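Local coordinates for 6-phospho-beta-d glycosidase (Streptococcus pyogenes, PDB 5FOO), which probably hydrolyses 6-phosphorylated beta-glucosides, as a glycoside hydrolase family 1 enzyme with a barrel fold, and reacts covalently with 6-phosphocyclophellitol, at residues A[160-166]-A[218-224]; A[225-229]-A[344-349]; A[253-258]-A[356-360]; A[293-299]-A[361-367]. The protein carries 1 engineered substitution. All coordinates share one frame; numbering follows the deposited sequence.

Contact 1 of 4, residues A[160-166]-A[218-224]. With JAZ (6-phosphocyclophellitol), chain G; EDO (1,2-ethanediol), chain H.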
# COMPACT_ATOMS: atom_id res chain seq x y z
N TRP A 160 -3.72 12.37 4.20
CA TRP A 160 -2.92 11.54 5.03
C TRP A 160 -3.46 10.08 5.03
O TRP A 160 -4.66 9.87 5.00
CB TRP A 160 -2.97 12.07 6.46
CG TRP A 160 -2.30 13.35 6.69
CD1 TRP A 160 -2.91 14.59 6.76
CD2 TRP A 160 -0.92 13.57 6.92
NE1 TRP A 160 -1.97 15.57 7.02
CE2 TRP A 160 -0.74 14.96 7.16
CE3 TRP A 160 0.20 12.74 6.95
CZ2 TRP A 160 0.51 15.52 7.41
CZ3 TRP A 160 1.44 13.32 7.23
CH2 TRP A 160 1.58 14.69 7.42
N PHE A 161 -2.55 9.12 5.12
CA PHE A 161 -2.87 7.72 5.21
C PHE A 161 -2.03 7.04 6.27
O PHE A 161 -0.86 7.30 6.38
CB PHE A 161 -2.76 7.10 3.81
CG PHE A 161 -3.84 7.54 2.88
CD1 PHE A 161 -5.08 6.93 2.88
CD2 PHE A 161 -3.64 8.63 2.06
CE1 PHE A 161 -6.12 7.40 2.09
CE2 PHE A 161 -4.67 9.10 1.23
CZ PHE A 161 -5.91 8.50 1.25
N VAL A 162 -2.63 6.18 7.08
CA VAL A 162 -1.92 5.67 8.24
C VAL A 162 -0.99 4.48 7.85
O VAL A 162 0.16 4.47 8.24
CB VAL A 162 -2.85 5.26 9.41
CG1 VAL A 162 -2.00 4.76 10.59
CG2 VAL A 162 -3.68 6.45 9.92
N HIS A 163 -1.52 3.50 7.10
CA HIS A 163 -0.73 2.37 6.63
C HIS A 163 -0.98 2.14 5.15
O HIS A 163 -2.05 2.46 4.60
CB HIS A 163 -1.18 1.07 7.30
CG HIS A 163 -1.23 1.07 8.80
ND1 HIS A 163 -0.11 1.10 9.57
CD2 HIS A 163 -2.26 0.94 9.64
CE1 HIS A 163 -0.43 1.03 10.84
NE2 HIS A 163 -1.74 0.95 10.92
N ASN A 164 0.01 1.52 4.50
CA ASN A 164 -0.22 0.78 3.30
C ASN A 164 -0.38 -0.70 3.63
O ASN A 164 0.54 -1.32 4.20
CB ASN A 164 0.97 0.94 2.37
CG ASN A 164 0.82 0.12 1.11
OD1 ASN A 164 0.17 0.54 0.15
ND2 ASN A 164 1.41 -1.06 1.11
N GLU A 165 -1.51 -1.25 3.28
CA GLU A 165 -1.80 -2.69 3.35
C GLU A 165 -1.32 -3.38 4.61
O GLU A 165 -0.37 -4.21 4.59
CB GLU A 165 -1.28 -3.42 2.12
CG GLU A 165 -1.81 -2.94 0.80
CD GLU A 165 -0.95 -3.45 -0.41
OE1 GLU A 165 0.33 -3.24 -0.57
OE2 GLU A 165 -1.62 -4.06 -1.25
N PRO A 166 -1.95 -3.03 5.72
CA PRO A 166 -1.59 -3.62 6.94
C PRO A 166 -1.72 -5.14 6.97
O PRO A 166 -0.89 -5.79 7.64
CB PRO A 166 -2.45 -2.92 7.96
CG PRO A 166 -3.65 -2.52 7.22
CD PRO A 166 -3.06 -2.08 5.91
N ARG A 218 -7.92 15.39 5.29
CA ARG A 218 -8.56 14.11 5.45
C ARG A 218 -7.55 13.05 5.78
O ARG A 218 -6.40 13.20 5.44
CB ARG A 218 -9.41 13.79 4.21
CG ARG A 218 -10.71 14.62 4.22
CD ARG A 218 -11.66 14.25 3.10
NE ARG A 218 -11.04 14.57 1.81
CZ ARG A 218 -11.57 14.27 0.61
NH1 ARG A 218 -12.75 13.63 0.56
NH2 ARG A 218 -10.90 14.59 -0.53
N ILE A 219 -7.98 12.01 6.51
CA ILE A 219 -7.14 10.94 6.94
C ILE A 219 -7.83 9.63 6.74
O ILE A 219 -9.02 9.52 6.98
CB ILE A 219 -6.65 11.08 8.37
CG1 ILE A 219 -5.63 9.98 8.67
CG2 ILE A 219 -7.80 11.13 9.37
CD1 ILE A 219 -4.73 10.34 9.79
N GLY A 220 -7.07 8.68 6.19
CA GLY A 220 -7.60 7.38 5.90
C GLY A 220 -6.54 6.34 6.05
O GLY A 220 -5.58 6.51 6.81
N THR A 221 -6.78 5.21 5.39
CA THR A 221 -5.79 4.12 5.34
C THR A 221 -5.85 3.52 3.96
O THR A 221 -6.75 3.84 3.20
CB THR A 221 -6.01 3.12 6.50
OG1 THR A 221 -4.86 2.27 6.60
CG2 THR A 221 -7.29 2.27 6.28
N ILE A 222 -4.85 2.72 3.59
CA ILE A 222 -4.78 2.10 2.27
C ILE A 222 -4.92 0.60 2.45
O ILE A 222 -4.07 -0.06 3.07
CB ILE A 222 -3.47 2.47 1.54
CG1 ILE A 222 -3.35 3.98 1.32
CG2 ILE A 222 -3.36 1.76 0.20
CD1 ILE A 222 -1.92 4.43 1.09
N LEU A 223 -5.97 0.06 1.88
CA LEU A 223 -6.38 -1.30 2.10
C LEU A 223 -6.53 -2.04 0.78
O LEU A 223 -6.30 -1.45 -0.25
CB LEU A 223 -7.66 -1.37 2.91
CG LEU A 223 -7.66 -0.71 4.27
CD1 LEU A 223 -9.00 -0.92 4.93
CD2 LEU A 223 -6.56 -1.21 5.18
N ASN A 224 -6.78 -3.36 0.84
CA ASN A 224 -7.15 -4.21 -0.33
C ASN A 224 -8.62 -4.59 -0.23
O ASN A 224 -9.14 -4.99 0.84
CB ASN A 224 -6.34 -5.49 -0.36
CG ASN A 224 -5.02 -5.36 -1.15
OD1 ASN A 224 -4.99 -5.58 -2.39
ND2 ASN A 224 -3.90 -5.06 -0.43
C2 JAZ G . 4.99 -3.04 -4.28
C3 JAZ G . 4.32 -1.95 -3.42
C4 JAZ G . 3.01 -2.45 -2.83
C5 JAZ G . 2.03 -2.91 -3.90
C6 JAZ G . 2.69 -3.90 -4.84
C7 JAZ G . 4.02 -3.39 -5.40
C8 JAZ G . 4.60 -4.32 -6.45
O9 JAZ G . 4.88 -5.56 -5.82
P10 JAZ G . 6.09 -6.44 -6.34
O11 JAZ G . 6.11 -7.61 -5.42
O12 JAZ G . 7.31 -5.64 -6.52
O13 JAZ G . 5.73 -6.84 -7.71
O14 JAZ G . 2.84 -5.17 -4.18
O15 JAZ G . 6.19 -2.55 -4.89
O16 JAZ G . 5.21 -1.65 -2.37
O17 JAZ G . 2.42 -1.45 -2.02
C1 EDO H . -7.95 17.39 0.45
O1 EDO H . -8.41 16.07 0.12
C2 EDO H . -8.65 17.93 1.65
O2 EDO H . -9.26 16.81 2.25

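Contact 2 of 4, residues A[225-229]-A[344-349]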
# COMPACT_ATOMS: atom_id res chain seq x y z
N LEU A 225 -9.33 -4.43 -1.33
CA LEU A 225 -10.66 -4.96 -1.37
C LEU A 225 -10.75 -6.00 -2.52
O LEU A 225 -11.83 -6.29 -3.02
CB LEU A 225 -11.66 -3.81 -1.48
CG LEU A 225 -13.09 -3.82 -0.94
CD1 LEU A 225 -13.28 -4.36 0.46
CD2 LEU A 225 -13.58 -2.39 -0.99
N THR A 226 -9.61 -6.55 -2.91
CA THR A 226 -9.56 -7.58 -3.98
C THR A 226 -10.55 -8.73 -3.67
O THR A 226 -10.50 -9.26 -2.61
CB THR A 226 -8.13 -8.08 -4.15
OG1 THR A 226 -7.27 -6.97 -4.45
CG2 THR A 226 -8.02 -9.17 -5.28
N PRO A 227 -11.53 -9.02 -4.55
CA PRO A 227 -12.39 -10.11 -4.27
C PRO A 227 -11.63 -11.46 -4.18
O PRO A 227 -10.61 -11.62 -4.85
CB PRO A 227 -13.32 -10.15 -5.49
CG PRO A 227 -13.29 -8.77 -6.01
CD PRO A 227 -11.83 -8.44 -5.86
N ALA A 228 -12.13 -12.37 -3.33
CA ALA A 228 -11.62 -13.77 -3.28
C ALA A 228 -12.63 -14.59 -4.07
O ALA A 228 -13.66 -14.99 -3.54
CB ALA A 228 -11.51 -14.21 -1.83
N TYR A 229 -12.42 -14.70 -5.38
CA TYR A 229 -13.43 -15.30 -6.26
C TYR A 229 -13.45 -16.82 -5.98
O TYR A 229 -12.40 -17.44 -6.03
CB TYR A 229 -13.11 -15.07 -7.75
CG TYR A 229 -13.21 -13.63 -8.24
CD1 TYR A 229 -14.38 -12.87 -8.05
CD2 TYR A 229 -12.18 -13.06 -8.91
CE1 TYR A 229 -14.48 -11.57 -8.55
CE2 TYR A 229 -12.24 -11.78 -9.39
CZ TYR A 229 -13.38 -11.04 -9.21
OH TYR A 229 -13.35 -9.77 -9.70
N GLU A 344 -11.57 -6.56 -14.54
CA GLU A 344 -12.95 -6.52 -14.14
C GLU A 344 -13.07 -6.46 -12.68
O GLU A 344 -14.06 -5.95 -12.16
CB GLU A 344 -13.68 -7.76 -14.62
CG GLU A 344 -13.80 -7.87 -16.12
CD GLU A 344 -12.68 -8.66 -16.85
OE1 GLU A 344 -11.48 -8.68 -16.41
OE2 GLU A 344 -13.04 -9.25 -17.90
N ALA A 345 -12.08 -6.98 -11.99
CA ALA A 345 -12.11 -6.89 -10.53
C ALA A 345 -12.20 -5.45 -10.02
O ALA A 345 -12.70 -5.21 -8.93
CB ALA A 345 -10.89 -7.58 -9.90
N VAL A 346 -11.67 -4.49 -10.78
CA VAL A 346 -11.78 -3.07 -10.37
C VAL A 346 -13.21 -2.60 -10.27
O VAL A 346 -13.54 -1.88 -9.36
CB VAL A 346 -11.06 -2.18 -11.33
CG1 VAL A 346 -11.28 -0.68 -10.95
CG2 VAL A 346 -9.58 -2.51 -11.32
N TYR A 347 -14.06 -3.04 -11.20
CA TYR A 347 -15.48 -2.74 -11.17
C TYR A 347 -16.09 -3.40 -9.96
O TYR A 347 -16.81 -2.74 -9.17
CB TYR A 347 -16.16 -3.23 -12.47
CG TYR A 347 -17.67 -3.10 -12.47
CD1 TYR A 347 -18.33 -1.87 -12.74
CD2 TYR A 347 -18.45 -4.20 -12.23
CE1 TYR A 347 -19.73 -1.79 -12.75
CE2 TYR A 347 -19.82 -4.10 -12.19
CZ TYR A 347 -20.44 -2.91 -12.46
OH TYR A 347 -21.79 -2.96 -12.40
N ASP A 348 -15.77 -4.67 -9.74
CA ASP A 348 -16.30 -5.35 -8.53
C ASP A 348 -15.95 -4.65 -7.23
O ASP A 348 -16.79 -4.58 -6.35
CB ASP A 348 -15.88 -6.84 -8.44
CG ASP A 348 -16.46 -7.69 -9.60
OD1 ASP A 348 -17.50 -7.35 -10.19
OD2 ASP A 348 -15.83 -8.69 -9.97
N ILE A 349 -14.72 -4.16 -7.11
CA ILE A 349 -14.32 -3.36 -5.94
C ILE A 349 -15.20 -2.07 -5.85
O ILE A 349 -15.64 -1.66 -4.77
CB ILE A 349 -12.84 -3.01 -6.08
CG1 ILE A 349 -11.96 -4.29 -5.80
CG2 ILE A 349 -12.42 -1.92 -5.15
CD1 ILE A 349 -10.50 -4.10 -6.19

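Contact 3 of 4, residues A[253-258]-A[356-360]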
# COMPACT_ATOMS: atom_id res chain seq x y z
N MET A 253 -11.31 -3.43 6.69
CA MET A 253 -12.35 -2.56 6.13
C MET A 253 -13.43 -2.21 7.14
O MET A 253 -13.77 -1.06 7.28
CB MET A 253 -13.01 -3.13 4.90
CG MET A 253 -12.16 -3.04 3.65
SD MET A 253 -11.98 -1.36 3.00
CE MET A 253 -13.67 -1.04 2.49
N GLU A 254 -13.91 -3.22 7.88
CA GLU A 254 -14.93 -3.03 8.87
C GLU A 254 -14.40 -2.14 9.95
O GLU A 254 -15.10 -1.25 10.38
CB GLU A 254 -15.48 -4.34 9.45
CG GLU A 254 -16.34 -5.15 8.48
CD GLU A 254 -17.55 -4.38 8.00
OE1 GLU A 254 -18.14 -3.61 8.79
OE2 GLU A 254 -17.92 -4.57 6.82
N ALA A 255 -13.18 -2.38 10.42
CA ALA A 255 -12.58 -1.51 11.42
C ALA A 255 -12.34 -0.07 10.92
O ALA A 255 -12.65 0.88 11.62
CB ALA A 255 -11.30 -2.08 11.93
N ALA A 256 -11.80 0.10 9.71
CA ALA A 256 -11.55 1.44 9.15
C ALA A 256 -12.83 2.30 8.97
O ALA A 256 -12.84 3.45 9.36
CB ALA A 256 -10.83 1.34 7.84
N VAL A 257 -13.87 1.71 8.37
CA VAL A 257 -15.02 2.41 7.90
C VAL A 257 -16.14 2.41 8.96
O VAL A 257 -16.71 3.43 9.21
CB VAL A 257 -15.57 1.73 6.65
CG1 VAL A 257 -16.84 2.40 6.19
CG2 VAL A 257 -14.52 1.72 5.51
N HIS A 258 -16.44 1.25 9.57
CA HIS A 258 -17.51 1.12 10.52
C HIS A 258 -17.01 1.05 11.91
O HIS A 258 -17.83 1.08 12.77
CB HIS A 258 -18.46 -0.04 10.22
CG HIS A 258 -19.16 0.09 8.89
ND1 HIS A 258 -19.03 -0.85 7.88
CD2 HIS A 258 -19.93 1.08 8.38
CE1 HIS A 258 -19.73 -0.47 6.82
NE2 HIS A 258 -20.25 0.72 7.09
N HIS A 356 -21.68 -1.65 0.07
CA HIS A 356 -21.39 -2.21 1.38
C HIS A 356 -20.61 -1.28 2.28
O HIS A 356 -20.51 -1.50 3.51
CB HIS A 356 -20.71 -3.58 1.22
CG HIS A 356 -21.59 -4.59 0.54
ND1 HIS A 356 -22.58 -5.28 1.20
CD2 HIS A 356 -21.65 -5.00 -0.75
CE1 HIS A 356 -23.23 -6.06 0.36
NE2 HIS A 356 -22.68 -5.91 -0.83
N TYR A 357 -20.07 -0.19 1.73
CA TYR A 357 -19.28 0.68 2.60
C TYR A 357 -19.72 2.11 2.50
O TYR A 357 -18.86 3.00 2.57
CB TYR A 357 -17.79 0.47 2.30
CG TYR A 357 -17.35 -0.88 2.79
CD1 TYR A 357 -17.16 -1.11 4.14
CD2 TYR A 357 -17.19 -1.94 1.91
CE1 TYR A 357 -16.79 -2.40 4.62
CE2 TYR A 357 -16.81 -3.18 2.38
CZ TYR A 357 -16.63 -3.40 3.72
OH TYR A 357 -16.23 -4.64 4.11
N ASP A 358 -21.05 2.27 2.37
CA ASP A 358 -21.79 3.54 2.44
C ASP A 358 -21.34 4.48 1.34
O ASP A 358 -21.39 5.68 1.48
CB ASP A 358 -21.54 4.20 3.78
CG ASP A 358 -21.90 3.33 4.93
OD1 ASP A 358 -22.94 2.67 4.87
OD2 ASP A 358 -21.17 3.28 5.92
N ASN A 359 -20.84 3.92 0.25
CA ASN A 359 -20.19 4.72 -0.77
C ASN A 359 -19.29 5.85 -0.27
O ASN A 359 -19.23 6.91 -0.93
CB ASN A 359 -21.28 5.32 -1.68
CG ASN A 359 -20.85 5.45 -3.12
OD1 ASN A 359 -19.87 4.85 -3.60
ND2 ASN A 359 -21.61 6.22 -3.84
N ILE A 360 -18.56 5.65 0.84
CA ILE A 360 -17.61 6.67 1.21
C ILE A 360 -16.53 6.98 0.11
O ILE A 360 -16.28 6.18 -0.80
CB ILE A 360 -16.85 6.37 2.50
CG1 ILE A 360 -16.03 5.11 2.40
CG2 ILE A 360 -17.80 6.31 3.71
CD1 ILE A 360 -14.97 5.11 3.46

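Contact 4 of 4, residues A[293-299]-A[361-367]. With JAZ (6-phosphocyclophellitol), chain G.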
# COMPACT_ATOMS: atom_id res chain seq x y z
N TYR A 293 -11.80 8.64 4.26
CA TYR A 293 -11.72 8.08 2.94
C TYR A 293 -10.70 6.93 2.89
O TYR A 293 -10.00 6.67 3.88
CB TYR A 293 -11.41 9.18 1.91
CG TYR A 293 -10.15 9.97 1.99
CD1 TYR A 293 -9.16 9.73 2.91
CD2 TYR A 293 -9.93 11.00 1.06
CE1 TYR A 293 -8.02 10.46 2.94
CE2 TYR A 293 -8.79 11.76 1.09
CZ TYR A 293 -7.81 11.45 2.00
OH TYR A 293 -6.66 12.20 2.05
N LEU A 294 -10.65 6.23 1.77
CA LEU A 294 -9.74 5.08 1.64
C LEU A 294 -8.93 5.16 0.39
O LEU A 294 -9.39 5.68 -0.65
CB LEU A 294 -10.49 3.77 1.56
CG LEU A 294 -11.13 3.30 2.86
CD1 LEU A 294 -12.12 2.20 2.52
CD2 LEU A 294 -10.15 2.87 3.94
N GLY A 295 -7.75 4.60 0.48
CA GLY A 295 -7.10 4.12 -0.72
C GLY A 295 -7.31 2.63 -0.81
O GLY A 295 -7.23 1.92 0.22
N LEU A 296 -7.61 2.18 -2.01
CA LEU A 296 -7.79 0.78 -2.29
C LEU A 296 -6.80 0.36 -3.35
O LEU A 296 -6.75 0.98 -4.39
CB LEU A 296 -9.20 0.48 -2.78
CG LEU A 296 -10.22 0.76 -1.70
CD1 LEU A 296 -11.58 0.34 -2.22
CD2 LEU A 296 -9.94 0.02 -0.39
N ASN A 297 -5.99 -0.64 -3.03
CA ASN A 297 -4.95 -1.15 -3.93
C ASN A 297 -5.47 -2.33 -4.71
O ASN A 297 -6.15 -3.21 -4.16
CB ASN A 297 -3.66 -1.57 -3.20
CG ASN A 297 -2.92 -0.39 -2.55
OD1 ASN A 297 -3.09 0.79 -2.89
ND2 ASN A 297 -2.09 -0.71 -1.60
N PHE A 298 -5.19 -2.32 -6.00
CA PHE A 298 -5.47 -3.48 -6.85
C PHE A 298 -4.42 -3.71 -7.94
O PHE A 298 -4.22 -2.87 -8.82
CB PHE A 298 -6.85 -3.39 -7.53
CG PHE A 298 -7.11 -4.56 -8.35
CD1 PHE A 298 -7.49 -5.75 -7.74
CD2 PHE A 298 -6.83 -4.54 -9.69
CE1 PHE A 298 -7.66 -6.88 -8.50
CE2 PHE A 298 -6.99 -5.64 -10.46
CZ PHE A 298 -7.37 -6.84 -9.87
N TYR A 299 -3.80 -4.87 -7.92
CA TYR A 299 -2.80 -5.20 -8.97
C TYR A 299 -2.76 -6.69 -9.37
O TYR A 299 -2.15 -7.02 -10.38
CB TYR A 299 -1.40 -4.72 -8.55
CG TYR A 299 -1.09 -5.08 -7.14
CD1 TYR A 299 -1.51 -4.27 -6.09
CD2 TYR A 299 -0.42 -6.28 -6.82
CE1 TYR A 299 -1.27 -4.62 -4.76
CE2 TYR A 299 -0.19 -6.61 -5.49
CZ TYR A 299 -0.62 -5.79 -4.48
OH TYR A 299 -0.39 -6.06 -3.16
N PRO A 361 -15.85 8.12 0.25
CA PRO A 361 -14.85 8.37 -0.81
C PRO A 361 -13.67 7.41 -0.80
O PRO A 361 -13.17 7.04 0.28
CB PRO A 361 -14.42 9.83 -0.59
CG PRO A 361 -15.44 10.42 0.37
CD PRO A 361 -16.04 9.28 1.14
N TRP A 362 -13.21 7.05 -1.99
CA TRP A 362 -12.02 6.19 -2.13
C TRP A 362 -11.35 6.47 -3.45
O TRP A 362 -11.98 6.98 -4.37
CB TRP A 362 -12.45 4.71 -2.02
CG TRP A 362 -13.29 4.25 -3.18
CD1 TRP A 362 -14.64 4.45 -3.33
CD2 TRP A 362 -12.87 3.51 -4.34
NE1 TRP A 362 -15.07 3.90 -4.51
CE2 TRP A 362 -14.01 3.32 -5.15
CE3 TRP A 362 -11.64 3.00 -4.78
CZ2 TRP A 362 -13.96 2.64 -6.37
CZ3 TRP A 362 -11.59 2.33 -5.99
CH2 TRP A 362 -12.75 2.15 -6.77
N PHE A 363 -10.05 6.18 -3.53
CA PHE A 363 -9.34 6.15 -4.82
C PHE A 363 -8.49 4.87 -5.03
O PHE A 363 -8.10 4.19 -4.08
CB PHE A 363 -8.49 7.38 -5.00
CG PHE A 363 -7.19 7.38 -4.25
CD1 PHE A 363 -7.16 7.35 -2.87
CD2 PHE A 363 -5.96 7.47 -4.95
CE1 PHE A 363 -5.95 7.42 -2.22
CE2 PHE A 363 -4.77 7.51 -4.28
CZ PHE A 363 -4.77 7.52 -2.91
N LEU A 364 -8.23 4.55 -6.28
CA LEU A 364 -7.46 3.36 -6.59
C LEU A 364 -6.03 3.77 -6.45
O LEU A 364 -5.47 4.43 -7.33
CB LEU A 364 -7.77 2.87 -7.98
CG LEU A 364 -7.11 1.57 -8.45
CD1 LEU A 364 -7.33 0.45 -7.46
CD2 LEU A 364 -7.72 1.17 -9.78
N SER A 365 -5.44 3.36 -5.34
CA SER A 365 -4.21 3.95 -4.84
C SER A 365 -2.93 3.28 -5.30
O SER A 365 -1.82 3.83 -5.07
CB SER A 365 -4.26 4.01 -3.28
OG SER A 365 -4.86 2.81 -2.77
N GLU A 366 -3.07 2.11 -5.95
CA GLU A 366 -1.88 1.42 -6.45
C GLU A 366 -2.35 0.45 -7.54
O GLU A 366 -3.01 -0.51 -7.26
CB GLU A 366 -1.21 0.63 -5.30
CG GLU A 366 -0.02 -0.24 -5.68
CD GLU A 366 0.37 -1.31 -4.66
OE1 GLU A 366 -0.44 -1.74 -3.84
OE2 GLU A 366 1.64 -1.76 -4.73
N ASN A 367 -2.04 0.73 -8.78
CA ASN A 367 -2.45 -0.15 -9.85
C ASN A 367 -1.34 -0.06 -10.83
O ASN A 367 -1.01 1.02 -11.21
CB ASN A 367 -3.78 0.30 -10.48
CG ASN A 367 -4.17 -0.52 -11.66
OD1 ASN A 367 -4.16 -0.06 -12.79
ND2 ASN A 367 -4.51 -1.76 -11.40
C2 JAZ G . 4.99 -3.04 -4.28
C3 JAZ G . 4.32 -1.95 -3.42
C4 JAZ G . 3.01 -2.45 -2.83
C5 JAZ G . 2.03 -2.91 -3.90
C6 JAZ G . 2.69 -3.90 -4.84
C7 JAZ G . 4.02 -3.39 -5.40
C8 JAZ G . 4.60 -4.32 -6.45
O9 JAZ G . 4.88 -5.56 -5.82
P10 JAZ G . 6.09 -6.44 -6.34
O11 JAZ G . 6.11 -7.61 -5.42
O12 JAZ G . 7.31 -5.64 -6.52
O13 JAZ G . 5.73 -6.84 -7.71
O14 JAZ G . 2.84 -5.17 -4.18
O15 JAZ G . 6.19 -2.55 -4.89
O16 JAZ G . 5.21 -1.65 -2.37
O17 JAZ G . 2.42 -1.45 -2.02

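Contact 1 of 4, residues A[160-166]-A[218-224]
The amide of Asn224 lies nearly coplanar with the carboxylate of Glu165, the planes 20° apart, and its ND2 donates to OE2 of Glu165 at 2.6 Å, on the anti side of that oxygen. The other oxygen, OE1, takes ND2 of Asn164 at 3.0 Å and the ligand hydroxyl O17 of 6-phosphocyclophellitol, so both ends of the carboxylate are held and its rotation is fixed; Tyr299 also bonds OE2. Asn164 swings its CG anti to the backbone N (chi1 177°), which carries ND2 to a weak bond with the same O17. These residues stand at the C-terminal end of the TIM-barrel wall, beyond strand 159-161 and on strand 218-224, where the pocket of this fold lies. A beta bulge between Phe161 and Asn164 shifts the pairing by one residue, yet backbone bonds continue, from Ile222 N to His163 O at 3.0 Å and from Glu165 N to Ile222 O at 2.8 Å. Inside the barrel Ile222 crosses Phe161 at about a right angle, with CG1 3.8 Å from CD1 of the ring. On the outer face Val162 CG2 reaches Ile219 CD1 at 4.0 Å, against helix 186-208.

Contact 2 of 4, residues A[225-229]-A[344-349]
Tyr229 and Asp348 make the one hydrogen bond between the two segments: the phenol OH donates to OD2 of Asp348 at 2.7 Å, using the anti lone pair of that oxygen. Ring and carboxylate planes stand 80° apart, and OD2 lies close to the plane of the ring, at its edge. The same hydroxyl is pressed against the helix, with Tyr229 OH 3.2 Å from Ala345 CA and 3.3 Å from Ala345 CB. The rest is van der Waals packing, mostly apolar. Pro227 pushes its ring at the helix, CG lying 4.0 Å from CB of Asp348 and CD 4.2 Å from CB of Ala345; its own CB also rests over one face of the Tyr229 ring, off toward the rim. Ile349 turns CG1 beside its backbone N (chi1 -73°), which brings that carbon to 3.4 Å from the carbonyl O of Leu225, while its CG2 branch reaches CB of Leu225 at 4.2 Å. Phe298 packs on Ala345 and Ile349 from the barrel side. In this TIM barrel the contact joins the chain leaving strand 218-224, on its way into the short strand 228-230, to helix 344-356, which leads into strand 362-367.

Contact 3 of 4, residues A[253-258]-A[356-360]
His258 has both ring nitrogens engaged by carboxylates. NE2 donates across the contact to OD2 of Asp358 at 3.0 Å, and ND1 donates to OE1 of Glu254, one turn back on its own helix, also at 3.0 Å. Neither bond lies in the plane of its carboxylate: OD2 of Asp358 is approached 41° out of plane, and Glu254 OE1 likewise from above. The imidazole and the Asp358 side chain come at each other from opposite directions, the ring turned 78° from the carboxylate. At the ring edge CE1 of His258 also stands 3.6 Å from the carbonyl O of His356.

Tyr357 fills the middle. Its ring lies rim to rim with that of His258, neither over the other's face, and Val257 CG1 comes to its edge at 4.1 Å from CD1. Met253 is bent at chi2 (-71°) and chi3, folding its methyl back over the phenol, so that CE sits 3.6 Å from the ring centroid and almost on its normal: a CH-pi contact, with SD farther above the same face as a Met-aromatic contact. Val257 also touches Ile360, CG2 to CD1 at 4.0 Å. The contact thus ties the C-terminal end of helix 235-258 to the turn linking helix 344-356 with strand 362-367 in the barrel. Two carboxylates, one at each nitrogen, would favour a protonated imidazole, whose positive charge they would help to balance, though Asp358 is solvent-exposed and the effect is probably modest.

Contact 4 of 4, residues A[293-299]-A[361-367]
Two adjacent parallel strands of the TIM barrel, 293-297 and 362-367, pair here, and the second carries Glu366, whose OE2 is covalently bound to C5 of 6-phosphocyclophellitol at 1.5 Å. This ester link is consistent with Glu366 acting as the nucleophile, as in retaining family 1 glycosidases. Tyr299 leans over the same site: C6 of the ligand lies over one face of its ring, off toward the rim, and its CE1 is 3.1 Å from OE1 of Glu366, while its hydroxyl bonds Glu165. Glu366 holds its CG anti to the backbone N (chi1 176°) and extends its chain straight out to the ligand. Beside it OG of Ser365 donates to OD1 of Asn297 at 2.7 Å, from above the carbonyl plane; the other end of that amide bonds Asn164. The strands are zipped by backbone bonds such as Leu296 N to Phe363 O at 2.9 Å; farther along, Asn367 ND2 donates to Phe298 O at 2.8 Å, almost straight at 170°. Turned outward, Leu296 crosses Trp362 at about a right angle, CD1 lying 3.7 Å from CE3. Helix 344-356 packs on these two and helix 387-405 on Trp362 and Asn367, while strands 218-224 and 410-416 flank the pair.

In the fold
Contacts 1 and 4 are neighbours in the barrel wall, their centres about 9 Å apart, because strands 218-224 and 293-297 pair directly: Leu223 N lies 2.8 Å from Gly295 O. Both reach the same 6-phosphocyclophellitol, contact 1 through Asn164 and Glu165 and contact 4 through Glu366 and Tyr299. Contacts 2 and 3 belong to the layer outside. Contact 2 backs onto contact 4 where Ala345 CB meets Phe298 CE1 at 3.6 Å, and its Thr226 side chain is about 10 Å from the ligand. Met253 of contact 3 touches all three others: SD 3.6 Å from Leu223 CD1, CE 3.6 Å from Leu294 CD1 and CG 3.6 Å from Leu225 CD1.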